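Local coordinates for protein chorismate synthase (Aquifex aeolicus, PDB 1Q1L) that probably catalyses the last step of chorismate biosynthesis, eliminating phosphate from 5-enolpyruvylshikimate-3-phosphate with the help of reduced FMN, at residues K153-E158 with A374-L379; S182-P187 with V230-A235; D199-I204 with E212-I217; G290-E293 with Y297-H300. All blocks are in the same frame, centred on the assembly; numbering follows the deposited sequence.

Contact 1: residues K153-E158 with A374-L379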
loop_
_atom_site.group_PDB
_atom_site.type_symbol
_atom_site.label_atom_id
_atom_site.label_comp_id
_atom_site.label_asym_id
_atom_site.label_seq_id
_atom_site.Cartn_x
_atom_site.Cartn_y
_atom_site.Cartn_z
ATOM N N LYS A 153 18.269 4.034 12.322
ATOM C CA LYS A 153 19.686 3.748 12.536
ATOM C C LYS A 153 19.866 3.080 13.894
ATOM O O LYS A 153 20.606 2.107 14.021
ATOM C CB LYS A 153 20.523 5.025 12.514
ATOM C CG LYS A 153 20.780 5.619 11.145
ATOM C CD LYS A 153 21.805 6.742 11.259
ATOM C CE LYS A 153 22.116 7.369 9.915
ATOM N NZ LYS A 153 23.116 8.465 10.050
ATOM N N LYS A 154 19.207 3.609 14.920
ATOM C CA LYS A 154 19.322 3.018 16.251
ATOM C C LYS A 154 18.880 1.562 16.175
ATOM O O LYS A 154 19.533 0.666 16.715
ATOM C CB LYS A 154 18.458 3.777 17.261
ATOM C CG LYS A 154 18.618 3.269 18.692
ATOM C CD LYS A 154 20.093 3.284 19.114
ATOM C CE LYS A 154 20.309 2.590 20.457
ATOM N NZ LYS A 154 19.590 3.277 21.566
ATOM N N PHE A 155 17.766 1.327 15.494
ATOM C CA PHE A 155 17.249 -0.028 15.329
ATOM C C PHE A 155 18.292 -0.942 14.666
ATOM O O PHE A 155 18.564 -2.045 15.143
ATOM C CB PHE A 155 15.971 0.001 14.479
ATOM C CG PHE A 155 15.483 -1.362 14.076
ATOM C CD1 PHE A 155 14.972 -2.247 15.025
ATOM C CD2 PHE A 155 15.574 -1.778 12.749
ATOM C CE1 PHE A 155 14.563 -3.529 14.655
ATOM C CE2 PHE A 155 15.168 -3.054 12.370
ATOM C CZ PHE A 155 14.661 -3.934 13.324
ATOM N N LEU A 156 18.880 -0.468 13.573
ATOM C CA LEU A 156 19.875 -1.234 12.823
ATOM C C LEU A 156 21.149 -1.535 13.597
ATOM O O LEU A 156 21.753 -2.598 13.432
ATOM C CB LEU A 156 20.259 -0.494 11.543
ATOM C CG LEU A 156 19.242 -0.433 10.410
ATOM C CD1 LEU A 156 19.783 0.457 9.298
ATOM C CD2 LEU A 156 18.962 -1.836 9.893
ATOM N N SER A 157 21.572 -0.585 14.426
ATOM C CA SER A 157 22.781 -0.766 15.213
ATOM C C SER A 157 22.650 -1.920 16.198
ATOM O O SER A 157 23.654 -2.502 16.605
ATOM C CB SER A 157 23.127 0.528 15.959
ATOM O OG SER A 157 22.083 0.908 16.833
ATOM N N GLU A 158 21.422 -2.258 16.580
ATOM C CA GLU A 158 21.202 -3.357 17.519
ATOM C C GLU A 158 21.628 -4.671 16.880
ATOM O O GLU A 158 21.852 -5.669 17.575
ATOM C CB GLU A 158 19.723 -3.458 17.916
ATOM C CG GLU A 158 19.170 -2.259 18.670
ATOM C CD GLU A 158 19.834 -2.049 20.018
ATOM O OE1 GLU A 158 20.041 -3.043 20.748
ATOM O OE2 GLU A 158 20.139 -0.887 20.354
ATOM N N ALA A 374 13.556 -3.274 5.124
ATOM C CA ALA A 374 13.882 -4.559 4.507
ATOM C C ALA A 374 14.274 -5.619 5.533
ATOM O O ALA A 374 14.042 -6.803 5.320
ATOM C CB ALA A 374 15.013 -4.380 3.499
ATOM N N LEU A 375 14.882 -5.200 6.638
ATOM C CA LEU A 375 15.280 -6.153 7.654
ATOM C C LEU A 375 14.031 -6.647 8.386
ATOM O O LEU A 375 13.877 -7.841 8.625
ATOM C CB LEU A 375 16.264 -5.516 8.635
ATOM C CG LEU A 375 16.889 -6.487 9.644
ATOM C CD1 LEU A 375 17.555 -7.642 8.913
ATOM C CD2 LEU A 375 17.897 -5.747 10.512
ATOM N N LEU A 376 13.130 -5.729 8.718
ATOM C CA LEU A 376 11.898 -6.104 9.406
ATOM C C LEU A 376 11.018 -6.972 8.514
ATOM O O LEU A 376 10.314 -7.852 9.003
ATOM C CB LEU A 376 11.143 -4.851 9.849
ATOM C CG LEU A 376 11.759 -4.154 11.066
ATOM C CD1 LEU A 376 11.155 -2.762 11.237
ATOM C CD2 LEU A 376 11.524 -5.016 12.311
ATOM N N GLU A 377 11.072 -6.727 7.206
ATOM C CA GLU A 377 10.305 -7.490 6.221
ATOM C C GLU A 377 10.751 -8.951 6.236
ATOM O O GLU A 377 9.940 -9.870 6.117
ATOM C CB GLU A 377 10.535 -6.907 4.820
ATOM C CG GLU A 377 9.854 -7.651 3.688
ATOM C CD GLU A 377 10.274 -7.145 2.309
ATOM O OE1 GLU A 377 9.622 -7.520 1.311
ATOM O OE2 GLU A 377 11.261 -6.378 2.216
ATOM N N LYS A 378 12.056 -9.154 6.377
ATOM C CA LYS A 378 12.636 -10.490 6.405
ATOM C C LYS A 378 12.426 -11.190 7.749
ATOM O O LYS A 378 12.069 -12.367 7.801
ATOM C CB LYS A 378 14.138 -10.400 6.113
ATOM C CG LYS A 378 14.903 -11.704 6.274
ATOM C CD LYS A 378 14.462 -12.748 5.262
ATOM C CE LYS A 378 15.327 -13.991 5.366
ATOM N NZ LYS A 378 14.933 -15.053 4.397
ATOM N N LEU A 379 12.646 -10.450 8.830
ATOM C CA LEU A 379 12.533 -10.986 10.180
ATOM C C LEU A 379 11.149 -10.969 10.829
ATOM O O LEU A 379 10.797 -11.904 11.534
ATOM C CB LEU A 379 13.522 -10.250 11.089
ATOM C CG LEU A 379 14.957 -10.786 11.249
ATOM C CD1 LEU A 379 15.431 -11.513 10.010
ATOM C CD2 LEU A 379 15.870 -9.622 11.594
#
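F155 and L376 meet where helix 142-157 passes helix 356-379; F155 buries the most surface, followed by L375 and then L376. The far end of the F155 ring carries the contact: CZ lies 3.5 Å from L376 CD2, while F155 CE2 stands 3.8 Å from L376 CG. The branch of L376 comes to the ring obliquely. With CG anti to the backbone N (chi1 171°), the F155 ring points toward the other helix, and L375 leaves its own helix with the same kind of first torsion. L375 CD2 is the methyl that does the touching, 4.3 Å from F155 CE2 and 4.1 Å from L156 CD2. Side chains alone bridge the gap, as the helical segments stay 11.9 Å apart at their axes and run at 51° to each other. F155 also rests on A372 of the same helix 356-379 and on M384 of helix 384-399, its ring makes an edge-to-face pair with F159, and L156 leans on A368 and L371, further back on helix 356-379. With all four touching residues buried and apolar, the join depends on hydrocarbon contact and exclusion of water, while charged residues of both segments pair away from it, K154 with E39 and E377 with R255.

Contact 2: residues S182-P187 with V230-A235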
loop_
_atom_site.group_PDB
_atom_site.type_symbol
_atom_site.label_atom_id
_atom_site.label_comp_id
_atom_site.label_asym_id
_atom_site.label_seq_id
_atom_site.Cartn_x
_atom_site.Cartn_y
_atom_site.Cartn_z
ATOM N N SER A 182 38.239 0.355 -5.046
ATOM C CA SER A 182 38.470 -0.935 -4.419
ATOM C C SER A 182 38.012 -0.906 -2.963
ATOM O O SER A 182 37.651 -1.937 -2.400
ATOM C CB SER A 182 39.956 -1.293 -4.480
ATOM O OG SER A 182 40.715 -0.341 -3.758
ATOM N N TYR A 183 38.025 0.273 -2.351
ATOM C CA TYR A 183 37.615 0.383 -0.957
ATOM C C TYR A 183 36.142 0.011 -0.717
ATOM O O TYR A 183 35.723 -0.160 0.431
ATOM C CB TYR A 183 37.911 1.792 -0.422
ATOM C CG TYR A 183 37.139 2.912 -1.085
ATOM C CD1 TYR A 183 35.809 3.176 -0.739
ATOM C CD2 TYR A 183 37.732 3.695 -2.069
ATOM C CE1 TYR A 183 35.094 4.201 -1.366
ATOM C CE2 TYR A 183 37.028 4.713 -2.700
ATOM C CZ TYR A 183 35.712 4.961 -2.345
ATOM O OH TYR A 183 35.027 5.965 -2.984
ATOM N N PHE A 184 35.364 -0.129 -1.793
ATOM C CA PHE A 184 33.950 -0.512 -1.679
ATOM C C PHE A 184 33.846 -1.869 -0.988
ATOM O O PHE A 184 32.802 -2.227 -0.446
ATOM C CB PHE A 184 33.300 -0.646 -3.064
ATOM C CG PHE A 184 32.904 0.654 -3.697
ATOM C CD1 PHE A 184 33.176 1.871 -3.079
ATOM C CD2 PHE A 184 32.253 0.656 -4.928
ATOM C CE1 PHE A 184 32.804 3.072 -3.677
ATOM C CE2 PHE A 184 31.875 1.848 -5.534
ATOM C CZ PHE A 184 32.152 3.063 -4.906
ATOM N N ALA A 185 34.926 -2.643 -1.039
ATOM C CA ALA A 185 34.933 -3.959 -0.420
ATOM C C ALA A 185 35.698 -3.944 0.894
ATOM O O ALA A 185 36.075 -4.994 1.403
ATOM C CB ALA A 185 35.557 -4.972 -1.371
ATOM N N ASN A 186 35.908 -2.759 1.457
ATOM C CA ASN A 186 36.673 -2.648 2.693
ATOM C C ASN A 186 35.933 -1.917 3.820
ATOM O O ASN A 186 36.007 -0.692 3.926
ATOM C CB ASN A 186 37.991 -1.928 2.395
ATOM C CG ASN A 186 39.028 -2.148 3.465
ATOM O OD1 ASN A 186 38.736 -2.069 4.659
ATOM N ND2 ASN A 186 40.258 -2.418 3.044
ATOM N N PRO A 187 35.229 -2.666 4.688
ATOM C CA PRO A 187 34.482 -2.081 5.809
ATOM C C PRO A 187 35.321 -1.103 6.638
ATOM O O PRO A 187 34.882 0.009 6.933
ATOM C CB PRO A 187 34.059 -3.307 6.614
ATOM C CG PRO A 187 33.846 -4.332 5.554
ATOM C CD PRO A 187 35.057 -4.130 4.658
ATOM N N VAL A 230 28.777 15.194 -5.136
ATOM C CA VAL A 230 28.524 13.766 -5.139
ATOM C C VAL A 230 29.004 13.172 -3.832
ATOM O O VAL A 230 30.067 13.540 -3.324
ATOM C CB VAL A 230 29.269 13.074 -6.299
ATOM C CG1 VAL A 230 29.077 11.574 -6.213
ATOM C CG2 VAL A 230 28.768 13.607 -7.633
ATOM N N PHE A 231 28.212 12.271 -3.266
ATOM C CA PHE A 231 28.620 11.607 -2.038
ATOM C C PHE A 231 28.318 10.123 -2.124
ATOM O O PHE A 231 27.554 9.680 -2.981
ATOM C CB PHE A 231 27.936 12.212 -0.810
ATOM C CG PHE A 231 26.442 12.181 -0.869
ATOM C CD1 PHE A 231 25.736 13.223 -1.457
ATOM C CD2 PHE A 231 25.734 11.114 -0.325
ATOM C CE1 PHE A 231 24.340 13.204 -1.500
ATOM C CE2 PHE A 231 24.337 11.091 -0.367
ATOM C CZ PHE A 231 23.643 12.136 -0.952
ATOM N N GLU A 232 28.948 9.350 -1.251
ATOM C CA GLU A 232 28.729 7.919 -1.229
ATOM C C GLU A 232 28.194 7.562 0.147
ATOM O O GLU A 232 28.671 8.066 1.167
ATOM C CB GLU A 232 30.039 7.172 -1.533
ATOM C CG GLU A 232 30.715 7.677 -2.815
ATOM C CD GLU A 232 31.971 6.913 -3.206
ATOM O OE1 GLU A 232 32.711 6.462 -2.306
ATOM O OE2 GLU A 232 32.225 6.785 -4.425
ATOM N N VAL A 233 27.172 6.719 0.166
ATOM C CA VAL A 233 26.563 6.287 1.414
ATOM C C VAL A 233 26.765 4.793 1.482
ATOM O O VAL A 233 26.625 4.105 0.476
ATOM C CB VAL A 233 25.039 6.569 1.433
ATOM C CG1 VAL A 233 24.476 6.299 2.827
ATOM C CG2 VAL A 233 24.774 7.987 1.014
ATOM N N PHE A 234 27.093 4.282 2.659
ATOM C CA PHE A 234 27.307 2.855 2.797
ATOM C C PHE A 234 26.654 2.324 4.058
ATOM O O PHE A 234 26.334 3.082 4.980
ATOM C CB PHE A 234 28.809 2.550 2.840
ATOM C CG PHE A 234 29.495 3.076 4.070
ATOM C CD1 PHE A 234 29.490 2.345 5.250
ATOM C CD2 PHE A 234 30.103 4.327 4.063
ATOM C CE1 PHE A 234 30.080 2.855 6.409
ATOM C CE2 PHE A 234 30.690 4.839 5.208
ATOM C CZ PHE A 234 30.680 4.100 6.385
ATOM N N ALA A 235 26.456 1.012 4.080
ATOM C CA ALA A 235 25.893 0.317 5.227
ATOM C C ALA A 235 26.745 -0.932 5.377
ATOM O O ALA A 235 26.962 -1.658 4.403
ATOM C CB ALA A 235 24.437 -0.059 4.972
#
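The rings of Y183 and F184 each turn an edge, near the ring plane, to E232 OE1. An edge-to-face pair with the ring of Y193 also involves Y183, and F184 rests against V318 and R320 of strand 317-323. The carboxylate of E232 is turned 44° from the Y183 ring and 61° from that of F184, so it lies flat against neither. Y183 and E232 reach for each other from opposite directions, and the phenol donates from OH to E232 OE1 over a very short 2.5 Å. F184 comes in at about a right angle, with CE1 3.7 Å from E232 OE1 and CZ 3.8 Å from E232 OE2. The glutamate stands on strand 229-236, a middle strand of an antiparallel sheet in the beta-alpha-beta sandwich, and meets a 3-10 turn that leads into helix 187-197, for which N186 is the N-cap. Its chain is extended beyond CG (chi2 -176°), which carries the carboxylate out from the sheet to the turn. Buried there, the charge has further partners: E232 OE2 forms salt bridges with R320 and K181, and K181 NZ also bonds to Y183 OH. These two cations would be expected to favour the ionised carboxylate.

Contact 3: residues D199-I204 with E212-I217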
loop_
_atom_site.group_PDB
_atom_site.type_symbol
_atom_site.label_atom_id
_atom_site.label_comp_id
_atom_site.label_asym_id
_atom_site.label_seq_id
_atom_site.Cartn_x
_atom_site.Cartn_y
_atom_site.Cartn_z
ATOM N N ASP A 199 35.123 14.933 10.755
ATOM C CA ASP A 199 36.068 15.955 11.195
ATOM C C ASP A 199 36.303 16.961 10.081
ATOM O O ASP A 199 37.254 17.740 10.120
ATOM C CB ASP A 199 37.401 15.327 11.597
ATOM C CG ASP A 199 37.306 14.550 12.885
ATOM O OD1 ASP A 199 36.772 15.103 13.869
ATOM O OD2 ASP A 199 37.768 13.391 12.919
ATOM N N SER A 200 35.431 16.941 9.083
ATOM C CA SER A 200 35.555 17.850 7.959
ATOM C C SER A 200 34.384 18.812 7.941
ATOM O O SER A 200 33.247 18.435 8.235
ATOM C CB SER A 200 35.605 17.064 6.644
ATOM O OG SER A 200 35.661 17.942 5.535
ATOM N N GLU A 201 34.668 20.061 7.600
ATOM C CA GLU A 201 33.636 21.082 7.541
ATOM C C GLU A 201 32.781 20.856 6.299
ATOM O O GLU A 201 31.714 21.449 6.153
ATOM C CB GLU A 201 34.286 22.467 7.498
ATOM C CG GLU A 201 33.314 23.613 7.692
ATOM C CD GLU A 201 34.021 24.946 7.847
ATOM O OE1 GLU A 201 34.756 25.339 6.917
ATOM O OE2 GLU A 201 33.844 25.601 8.898
ATOM N N LEU A 202 33.260 19.986 5.412
ATOM C CA LEU A 202 32.560 19.660 4.173
ATOM C C LEU A 202 32.304 18.154 4.090
ATOM O O LEU A 202 31.888 17.638 3.051
ATOM C CB LEU A 202 33.394 20.101 2.968
ATOM C CG LEU A 202 33.678 21.601 2.825
ATOM C CD1 LEU A 202 34.820 21.805 1.847
ATOM C CD2 LEU A 202 32.423 22.333 2.356
ATOM N N ARG A 203 32.567 17.457 5.189
ATOM C CA ARG A 203 32.372 16.014 5.265
ATOM C C ARG A 203 33.154 15.244 4.201
ATOM O O ARG A 203 32.677 14.226 3.679
ATOM C CB ARG A 203 30.880 15.663 5.173
ATOM C CG ARG A 203 30.020 16.121 6.366
ATOM C CD ARG A 203 29.468 14.916 7.124
ATOM N NE ARG A 203 28.954 13.947 6.169
ATOM C CZ ARG A 203 29.145 12.638 6.234
ATOM N NH1 ARG A 203 29.838 12.093 7.225
ATOM N NH2 ARG A 203 28.669 11.870 5.271
ATOM N N ILE A 204 34.346 15.735 3.865
ATOM C CA ILE A 204 35.198 15.041 2.907
ATOM C C ILE A 204 36.106 14.122 3.727
ATOM O O ILE A 204 36.491 14.456 4.845
ATOM C CB ILE A 204 36.049 16.020 2.056
ATOM C CG1 ILE A 204 36.744 17.038 2.958
ATOM C CG2 ILE A 204 35.169 16.712 1.027
ATOM C CD1 ILE A 204 37.647 18.001 2.200
ATOM N N GLU A 212 41.830 23.673 1.249
ATOM C CA GLU A 212 41.951 23.636 -0.200
ATOM C C GLU A 212 40.574 23.747 -0.847
ATOM O O GLU A 212 40.375 24.534 -1.774
ATOM C CB GLU A 212 42.624 22.336 -0.634
ATOM C CG GLU A 212 42.798 22.200 -2.137
ATOM C CD GLU A 212 43.459 20.895 -2.524
ATOM O OE1 GLU A 212 43.665 20.666 -3.735
ATOM O OE2 GLU A 212 43.776 20.099 -1.617
ATOM N N PHE A 213 39.623 22.955 -0.357
ATOM C CA PHE A 213 38.267 22.987 -0.894
ATOM C C PHE A 213 37.577 24.309 -0.587
ATOM O O PHE A 213 36.891 24.868 -1.443
ATOM C CB PHE A 213 37.429 21.831 -0.335
ATOM C CG PHE A 213 37.533 20.565 -1.137
ATOM C CD1 PHE A 213 38.642 19.736 -1.019
ATOM C CD2 PHE A 213 36.532 20.220 -2.041
ATOM C CE1 PHE A 213 38.755 18.582 -1.790
ATOM C CE2 PHE A 213 36.634 19.073 -2.816
ATOM C CZ PHE A 213 37.747 18.250 -2.691
ATOM N N LYS A 214 37.761 24.805 0.632
ATOM C CA LYS A 214 37.154 26.066 1.037
ATOM C C LYS A 214 37.592 27.190 0.103
ATOM O O LYS A 214 36.860 28.154 -0.107
ATOM C CB LYS A 214 37.545 26.407 2.476
ATOM C CG LYS A 214 37.283 25.289 3.471
ATOM C CD LYS A 214 36.537 25.785 4.699
ATOM C CE LYS A 214 37.325 26.837 5.463
ATOM N NZ LYS A 214 36.566 27.351 6.643
ATOM N N THR A 215 38.789 27.058 -0.458
ATOM C CA THR A 215 39.313 28.061 -1.373
ATOM C C THR A 215 38.557 28.005 -2.697
ATOM O O THR A 215 38.008 29.008 -3.153
ATOM C CB THR A 215 40.816 27.839 -1.641
ATOM O OG1 THR A 215 41.550 28.052 -0.428
ATOM C CG2 THR A 215 41.319 28.797 -2.714
ATOM N N TYR A 216 38.536 26.825 -3.311
ATOM C CA TYR A 216 37.836 26.636 -4.575
ATOM C C TYR A 216 36.411 27.163 -4.467
ATOM O O TYR A 216 35.930 27.879 -5.345
ATOM C CB TYR A 216 37.794 25.152 -4.938
ATOM C CG TYR A 216 36.862 24.830 -6.084
ATOM C CD1 TYR A 216 37.202 25.144 -7.399
ATOM C CD2 TYR A 216 35.633 24.208 -5.854
ATOM C CE1 TYR A 216 36.345 24.844 -8.459
ATOM C CE2 TYR A 216 34.768 23.905 -6.904
ATOM C CZ TYR A 216 35.130 24.223 -8.202
ATOM O OH TYR A 216 34.289 23.904 -9.244
ATOM N N ILE A 217 35.740 26.793 -3.381
ATOM C CA ILE A 217 34.366 27.207 -3.152
ATOM C C ILE A 217 34.214 28.724 -3.192
ATOM O O ILE A 217 33.494 29.252 -4.037
ATOM C CB ILE A 217 33.845 26.659 -1.803
ATOM C CG1 ILE A 217 33.795 25.127 -1.862
ATOM C CG2 ILE A 217 32.464 27.223 -1.501
ATOM C CD1 ILE A 217 33.301 24.469 -0.597
#
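The hydroxyl oxygen of S200 is gripped by three groups in the loop whose next residues, E201, L202 and I204, touch helix 210-221. It accepts the backbone N-H of L202 at 3.2 Å (157° at the hydrogen) and that of I204 at 3.1 Å (161°), and it is also hydrogen-bonded to D210 OD1. The first of these bonds makes an ST turn. D210 takes the backbone N of E201 with its other oxygen, tying the loop to the start of the helix.

L202 and I204 point toward the helix. L202 CD1 presses on F213 CB at 3.4 Å, and its other methyl, CD2, meets I217 CD1 tip to tip at 3.7 Å. I204 approaches the F213 ring obliquely, I204 CD1 lying 3.8 Å from F213 CD1 and 4.2 Å from F213 CE1, so that its terminal methyl lies along one side of the ring. This loop joins helix 187-197 to helix 210-221 beside strand 162-170 of the five-stranded antiparallel sheet, where L202 rests on I170, I204 on V167, and the backbone of R203 bonds to V167. The same F213 ring makes a cation-pi contact with K173.

On the more exposed side, K214 crosses E201 at about a right angle, its chain bent at chi2 and chi3, and NZ forms a salt bridge to E201 OE1, though the position of that oxygen is less sure.

Contact 4: residues G290-E293 with Y297-H300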
loop_
_atom_site.group_PDB
_atom_site.type_symbol
_atom_site.label_atom_id
_atom_site.label_comp_id
_atom_site.label_asym_id
_atom_site.label_seq_id
_atom_site.Cartn_x
_atom_site.Cartn_y
_atom_site.Cartn_z
ATOM N N GLY A 290 33.983 -16.063 -2.818
ATOM C CA GLY A 290 34.885 -16.768 -1.933
ATOM C C GLY A 290 34.064 -17.487 -0.881
ATOM O O GLY A 290 32.850 -17.305 -0.807
ATOM N N TRP A 291 34.717 -18.304 -0.064
ATOM C CA TRP A 291 34.023 -19.053 0.976
ATOM C C TRP A 291 35.026 -19.495 2.032
ATOM O O TRP A 291 36.193 -19.753 1.722
ATOM C CB TRP A 291 33.345 -20.283 0.369
ATOM C CG TRP A 291 32.604 -21.140 1.359
ATOM C CD1 TRP A 291 31.295 -21.019 1.737
ATOM C CD2 TRP A 291 33.136 -22.241 2.111
ATOM N NE1 TRP A 291 30.979 -21.976 2.674
ATOM C CE2 TRP A 291 32.091 -22.738 2.923
ATOM C CE3 TRP A 291 34.396 -22.854 2.179
ATOM C CZ2 TRP A 291 32.266 -23.820 3.794
ATOM C CZ3 TRP A 291 34.569 -23.930 3.044
ATOM C CH2 TRP A 291 33.510 -24.401 3.840
ATOM N N SER A 292 34.562 -19.575 3.275
ATOM C CA SER A 292 35.390 -20.003 4.393
ATOM C C SER A 292 34.525 -20.787 5.368
ATOM O O SER A 292 33.317 -20.556 5.462
ATOM C CB SER A 292 36.000 -18.803 5.115
ATOM O OG SER A 292 37.009 -18.195 4.325
ATOM N N GLU A 293 35.147 -21.713 6.088
ATOM C CA GLU A 293 34.432 -22.532 7.055
ATOM C C GLU A 293 33.706 -21.704 8.105
ATOM O O GLU A 293 32.523 -21.910 8.358
ATOM C CB GLU A 293 35.398 -23.491 7.748
ATOM C CG GLU A 293 35.764 -24.707 6.924
ATOM C CD GLU A 293 36.596 -25.691 7.713
ATOM O OE1 GLU A 293 37.803 -25.441 7.888
ATOM O OE2 GLU A 293 36.036 -26.703 8.173
ATOM N N TYR A 297 29.893 -17.802 2.541
ATOM C CA TYR A 297 30.237 -17.125 1.297
ATOM C C TYR A 297 30.456 -15.620 1.444
ATOM O O TYR A 297 29.914 -14.980 2.341
ATOM C CB TYR A 297 29.145 -17.375 0.253
ATOM C CG TYR A 297 29.021 -18.823 -0.166
ATOM C CD1 TYR A 297 29.921 -19.389 -1.071
ATOM C CD2 TYR A 297 28.014 -19.634 0.357
ATOM C CE1 TYR A 297 29.819 -20.732 -1.447
ATOM C CE2 TYR A 297 27.903 -20.974 -0.009
ATOM C CZ TYR A 297 28.808 -21.516 -0.911
ATOM O OH TYR A 297 28.696 -22.841 -1.268
ATOM N N PHE A 298 31.274 -15.073 0.553
ATOM C CA PHE A 298 31.575 -13.651 0.523
ATOM C C PHE A 298 32.154 -13.322 -0.848
ATOM O O PHE A 298 32.251 -14.202 -1.706
ATOM C CB PHE A 298 32.558 -13.261 1.636
ATOM C CG PHE A 298 33.859 -14.020 1.609
ATOM C CD1 PHE A 298 33.934 -15.316 2.104
ATOM C CD2 PHE A 298 35.012 -13.430 1.091
ATOM C CE1 PHE A 298 35.136 -16.018 2.091
ATOM C CE2 PHE A 298 36.223 -14.121 1.070
ATOM C CZ PHE A 298 36.288 -15.419 1.571
ATOM N N ARG A 299 32.517 -12.063 -1.067
ATOM C CA ARG A 299 33.071 -11.651 -2.360
ATOM C C ARG A 299 34.458 -11.044 -2.168
ATOM O O ARG A 299 34.754 -10.510 -1.102
ATOM C CB ARG A 299 32.141 -10.627 -3.026
ATOM C CG ARG A 299 30.685 -11.087 -3.164
ATOM C CD ARG A 299 30.527 -12.238 -4.148
ATOM N NE ARG A 299 29.124 -12.607 -4.346
ATOM C CZ ARG A 299 28.348 -13.146 -3.408
ATOM N NH1 ARG A 299 28.829 -13.388 -2.195
ATOM N NH2 ARG A 299 27.084 -13.447 -3.680
ATOM N N HIS A 300 35.297 -11.121 -3.198
ATOM C CA HIS A 300 36.655 -10.585 -3.117
ATOM C C HIS A 300 36.773 -9.116 -3.516
ATOM O O HIS A 300 37.815 -8.489 -3.317
ATOM C CB HIS A 300 37.606 -11.450 -3.948
ATOM C CG HIS A 300 37.829 -12.812 -3.366
ATOM N ND1 HIS A 300 38.456 -13.006 -2.153
ATOM C CD2 HIS A 300 37.463 -14.041 -3.802
ATOM C CE1 HIS A 300 38.463 -14.296 -1.865
ATOM N NE2 HIS A 300 37.865 -14.945 -2.849
#
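Backbone hydrogen bonds join G290 and F298 as an antiparallel hydrogen-bonded pair. G290 N gives a nearly straight bond to F298 O (2.8 Å, 178° at the hydrogen), and F298 N returns one to G290 O at 3.1 Å. Y297 CA also makes a CA-H...O contact with G290 O, 3.4 Å.

Aromatic side chains lie on both faces of the hairpin. On the face of W291 and Y297, a non-hydrogen-bonded pair, the five-membered ring of the indole turns its edge to the tyrosine ring: CD1 of W291 sits over the centre of Y297, 3.5 Å from Y297 CE1, with the planes 56° apart. W291 CG anti to the backbone N (chi1 180°) lays the indole out along its strand, near Y297. On the other face F298 folds back over the opposite strand. Its ring covers glycine, G290 CA lying 4.1 Å from the ring centroid, a CH-pi contact. F298 CE1 also comes 3.2 Å from W291 N and 3.6 Å from S292 OG, and H300 NE2 lies 3.6 Å from G290 CA.

Strands 289-292 and 296-299 form a two-stranded hairpin at the surface, separate from the five-stranded sheet. R299 fastens it by a salt bridge to E308 of the short strand 307-308 and packs on S120 of the third subunit.

Contacts 2, 3 and 4 all lie, along the chain, within the large loop that contact 1 closes, and contact 3 is nested again within contact 2. Contact 2 is the middle one in space: its centre is about 20 Å from those of contacts 1 and 3 and about 19 Å from that of contact 4. Contacts 3 and 4 are the farthest apart, with centres about 38 Å from each other. No two of the four touch. Helix 210-221 of contact 3 is followed in the chain by strand 229-236 of contact 2. Contacts 1, 2 and 4 are away from the predicted FMN site, whereas in contact 3 the I217 side chain lies about 11 Å from that of I326, a predicted FMN-binding residue.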